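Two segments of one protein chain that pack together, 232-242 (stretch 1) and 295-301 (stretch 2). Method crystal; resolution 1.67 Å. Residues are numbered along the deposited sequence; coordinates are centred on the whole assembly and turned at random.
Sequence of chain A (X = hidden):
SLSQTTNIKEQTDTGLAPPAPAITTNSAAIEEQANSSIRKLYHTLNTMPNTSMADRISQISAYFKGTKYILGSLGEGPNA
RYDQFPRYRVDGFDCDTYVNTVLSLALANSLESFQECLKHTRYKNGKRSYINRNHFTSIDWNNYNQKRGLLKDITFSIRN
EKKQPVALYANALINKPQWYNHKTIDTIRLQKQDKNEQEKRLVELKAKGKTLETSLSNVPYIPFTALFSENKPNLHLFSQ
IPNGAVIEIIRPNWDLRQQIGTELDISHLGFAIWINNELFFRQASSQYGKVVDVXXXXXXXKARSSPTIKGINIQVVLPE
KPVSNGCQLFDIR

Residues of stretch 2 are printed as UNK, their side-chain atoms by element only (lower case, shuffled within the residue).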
# COMPACT_ATOMS: atom_id res chain seq x y z
N LYS A 232 -17.81 -14.78 -16.96
CA LYS A 232 -18.18 -15.30 -15.65
C LYS A 232 -16.91 -15.36 -14.78
O LYS A 232 -15.82 -15.47 -15.31
CB LYS A 232 -18.86 -16.67 -15.78
CG LYS A 232 -17.99 -17.84 -16.24
CD LYS A 232 -18.88 -19.08 -16.43
CE LYS A 232 -18.07 -20.33 -16.77
NZ LYS A 232 -18.96 -21.55 -16.94
N PRO A 233 -17.07 -15.26 -13.45
CA PRO A 233 -15.91 -15.32 -12.57
C PRO A 233 -15.21 -16.68 -12.69
O PRO A 233 -15.87 -17.73 -12.66
CB PRO A 233 -16.53 -15.17 -11.18
CG PRO A 233 -17.84 -14.44 -11.44
CD PRO A 233 -18.32 -15.07 -12.69
N ASN A 234 -13.89 -16.65 -12.85
CA ASN A 234 -13.12 -17.88 -12.95
C ASN A 234 -12.81 -18.37 -11.54
O ASN A 234 -11.83 -17.97 -10.91
CB ASN A 234 -11.83 -17.68 -13.75
CG ASN A 234 -11.18 -18.98 -14.16
OD1 ASN A 234 -10.89 -19.84 -13.33
ND2 ASN A 234 -10.98 -19.16 -15.46
N LEU A 235 -13.68 -19.23 -11.04
CA LEU A 235 -13.56 -19.64 -9.64
C LEU A 235 -12.28 -20.41 -9.35
O LEU A 235 -11.77 -20.34 -8.23
CB LEU A 235 -14.80 -20.41 -9.20
CG LEU A 235 -16.11 -19.65 -9.44
CD1 LEU A 235 -17.28 -20.50 -8.97
CD2 LEU A 235 -16.15 -18.28 -8.77
N HIS A 236 -11.75 -21.11 -10.35
CA HIS A 236 -10.48 -21.81 -10.18
C HIS A 236 -9.34 -20.84 -9.88
O HIS A 236 -8.51 -21.10 -9.00
CB HIS A 236 -10.11 -22.67 -11.40
CG HIS A 236 -8.87 -23.48 -11.19
ND1 HIS A 236 -8.83 -24.58 -10.36
CD2 HIS A 236 -7.62 -23.34 -11.70
CE1 HIS A 236 -7.61 -25.08 -10.37
NE2 HIS A 236 -6.85 -24.34 -11.16
N LEU A 237 -9.28 -19.73 -10.62
CA LEU A 237 -8.24 -18.73 -10.36
C LEU A 237 -8.45 -18.03 -9.01
O LEU A 237 -7.51 -17.94 -8.19
CB LEU A 237 -8.16 -17.70 -11.49
CG LEU A 237 -7.72 -18.24 -12.86
CD1 LEU A 237 -7.82 -17.15 -13.94
CD2 LEU A 237 -6.30 -18.80 -12.78
N PHE A 238 -9.66 -17.53 -8.78
CA PHE A 238 -9.96 -16.83 -7.53
C PHE A 238 -9.64 -17.67 -6.29
O PHE A 238 -9.14 -17.13 -5.30
CB PHE A 238 -11.40 -16.32 -7.49
CG PHE A 238 -11.62 -15.06 -8.27
CD1 PHE A 238 -11.15 -13.84 -7.79
CD2 PHE A 238 -12.33 -15.09 -9.46
CE1 PHE A 238 -11.36 -12.66 -8.50
CE2 PHE A 238 -12.55 -13.91 -10.19
CZ PHE A 238 -12.07 -12.70 -9.70
N SER A 239 -9.89 -18.98 -6.36
CA SER A 239 -9.69 -19.86 -5.20
C SER A 239 -8.22 -19.99 -4.78
O SER A 239 -7.94 -20.47 -3.67
CB SER A 239 -10.24 -21.25 -5.51
OG SER A 239 -9.37 -21.95 -6.38
N GLN A 240 -7.29 -19.59 -5.65
CA GLN A 240 -5.86 -19.69 -5.36
C GLN A 240 -5.28 -18.46 -4.67
O GLN A 240 -4.10 -18.44 -4.30
CB GLN A 240 -5.05 -20.00 -6.62
CG GLN A 240 -5.35 -21.37 -7.22
CD GLN A 240 -4.74 -21.51 -8.60
OE1 GLN A 240 -3.52 -21.55 -8.75
NE2 GLN A 240 -5.59 -21.56 -9.62
N ILE A 241 -6.10 -17.43 -4.50
CA ILE A 241 -5.64 -16.22 -3.82
C ILE A 241 -5.69 -16.55 -2.32
O ILE A 241 -6.76 -16.88 -1.80
CB ILE A 241 -6.55 -15.03 -4.16
CG1 ILE A 241 -6.53 -14.75 -5.68
CG2 ILE A 241 -6.17 -13.80 -3.33
CD1 ILE A 241 -7.50 -13.67 -6.16
N PRO A 242 -4.53 -16.50 -1.63
CA PRO A 242 -4.45 -16.91 -0.22
C PRO A 242 -5.06 -15.89 0.73
O PRO A 242 -4.99 -14.70 0.49
CB PRO A 242 -2.94 -16.98 0.06
CG PRO A 242 -2.25 -16.76 -1.22
CD PRO A 242 -3.22 -16.07 -2.15
N UNK A 295 -16.99 -7.75 -1.69
CA UNK A 295 -16.73 -8.96 -2.48
C UNK A 295 -15.65 -8.67 -3.53
O UNK A 295 -15.80 -7.73 -4.31
c UNK A 295 -17.99 -9.43 -3.19
o UNK A 295 -17.66 -10.27 -4.30
N UNK A 296 -14.57 -9.47 -3.55
CA UNK A 296 -13.50 -9.19 -4.52
C UNK A 296 -14.00 -9.44 -5.95
O UNK A 296 -13.72 -8.66 -6.86
c UNK A 296 -10.03 -10.87 -5.27
c UNK A 296 -11.11 -9.79 -5.30
c UNK A 296 -10.49 -8.36 -5.24
c UNK A 296 -12.21 -10.00 -4.24
N UNK A 297 -14.76 -10.51 -6.15
CA UNK A 297 -15.34 -10.79 -7.47
C UNK A 297 -16.21 -9.62 -7.96
O UNK A 297 -16.01 -9.13 -9.07
c UNK A 297 -16.91 -12.28 -8.79
c UNK A 297 -15.13 -13.31 -7.31
c UNK A 297 -15.80 -14.65 -7.04
c UNK A 297 -16.11 -12.14 -7.49
N UNK A 298 -17.13 -9.16 -7.13
CA UNK A 298 -18.00 -8.03 -7.49
C UNK A 298 -17.21 -6.74 -7.75
O UNK A 298 -17.49 -6.02 -8.70
c UNK A 298 -20.04 -8.89 -6.29
o UNK A 298 -20.80 -8.86 -5.28
o UNK A 298 -20.07 -9.78 -7.18
c UNK A 298 -19.04 -7.77 -6.41
N UNK A 299 -16.22 -6.47 -6.90
CA UNK A 299 -15.38 -5.28 -7.03
C UNK A 299 -14.68 -5.27 -8.39
O UNK A 299 -14.69 -4.26 -9.13
c UNK A 299 -12.18 -4.21 -6.59
c UNK A 299 -14.35 -5.26 -5.88
c UNK A 299 -11.30 -3.14 -6.68
c UNK A 299 -13.40 -4.09 -5.95
c UNK A 299 -13.74 -2.86 -5.36
o UNK A 299 -10.77 -0.88 -6.18
c UNK A 299 -11.65 -1.93 -6.10
c UNK A 299 -12.86 -1.78 -5.42
N UNK A 300 -14.05 -6.39 -8.74
CA UNK A 300 -13.31 -6.48 -9.99
C UNK A 300 -14.24 -6.50 -11.19
O UNK A 300 -13.90 -5.97 -12.24
c UNK A 300 -10.39 -6.43 -9.09
c UNK A 300 -10.43 -8.91 -8.98
c UNK A 300 -11.28 -7.67 -8.93
c UNK A 300 -12.39 -7.71 -9.99
N UNK A 301 -15.42 -7.09 -11.03
CA UNK A 301 -16.39 -7.12 -12.13
C UNK A 301 -16.78 -5.68 -12.52
O UNK A 301 -16.84 -5.35 -13.70
o UNK A 301 -19.75 -7.61 -12.74
c UNK A 301 -18.60 -8.06 -12.91
c UNK A 301 -17.62 -7.95 -11.76
o UNK A 301 -18.21 -8.56 -13.99

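Position 295 carries one carbon and then one oxygen, and it reaches nothing on stretch 1. A short side chain ending in a hydroxyl is serine. Ser-295 sits just before a helix as its N-cap: the backbone N of position 298 donates to Ser-295 OG at 3.1 Å, satisfying an amide that has no carbonyl of an earlier helical turn to bind.

Position 296 has four carbons, forked at the second, and lies against the ring of Phe-238 and the tip of Ile-241. A fork one carbon beyond CB identifies leucine. Leu-296 CD2 is 3.9 Å from Phe-238 CE1, at the ring edge, and also 3.9 Å from Ile-241 CD1, so one methyl meets both neighbours. A buried, wholly apolar side chain suits this place.

Position 297 also has four carbons, but the fork is at the first, and one arm is two carbons long. It touches Pro-233, Leu-235 and Phe-238. This beta-branched pattern is isoleucine. Ile-297 CG2 approaches Pro-233 CG to 3.5 Å, while Ile-297 CD1 lies 4.0 Å from Leu-235 CD2. Between these ends of the side chain, Ile-297 CG1 stands 3.7 Å from the centroid of the Phe-238 ring and only 3° off its normal, a CH-pi contact over the face. Isoleucine suits the place because its two arms diverge at CB: the short one meets Pro-233, the long one Phe-238 and then Leu-235.

Position 298 shows two carbons, the second bearing two oxygens, and makes no contact with stretch 1. It is aspartate, and the exposed setting of Asp-298 suits a carboxylate.

Position 299 has one carbon leading to a six-carbon ring that bears an oxygen, and touches nothing on stretch 1. This is tyrosine. The hydroxyl of Tyr-299 is hydrogen-bonded elsewhere in the structure.

Position 300 repeats the four-carbon pattern forked at the second atom and touches Phe-238: leucine again. Leu-300 CD1 is 3.9 Å from Phe-238 CE1, near the ring plane. Four residues after Leu-296, roughly one helical turn, it returns to the same ring edge, where its buried setting suits an apolar side chain.

Position 301 has two carbons, the second bearing two oxygens, and makes no contact with stretch 1, although its CA-to-CB bond points toward it. It is aspartate, and Asp-301 OD1 is hydrogen-bonded elsewhere.

The contact is small, burying 270 Å² over both sides, and contains no hydrogen bond between the stretches. Apolar packing holds it together, centred on the Phe-238 ring: Ile-297 covers one face, and Leu-296 and Leu-300 meet the edge.

Stretch 2 (295-301) SLIDYLD
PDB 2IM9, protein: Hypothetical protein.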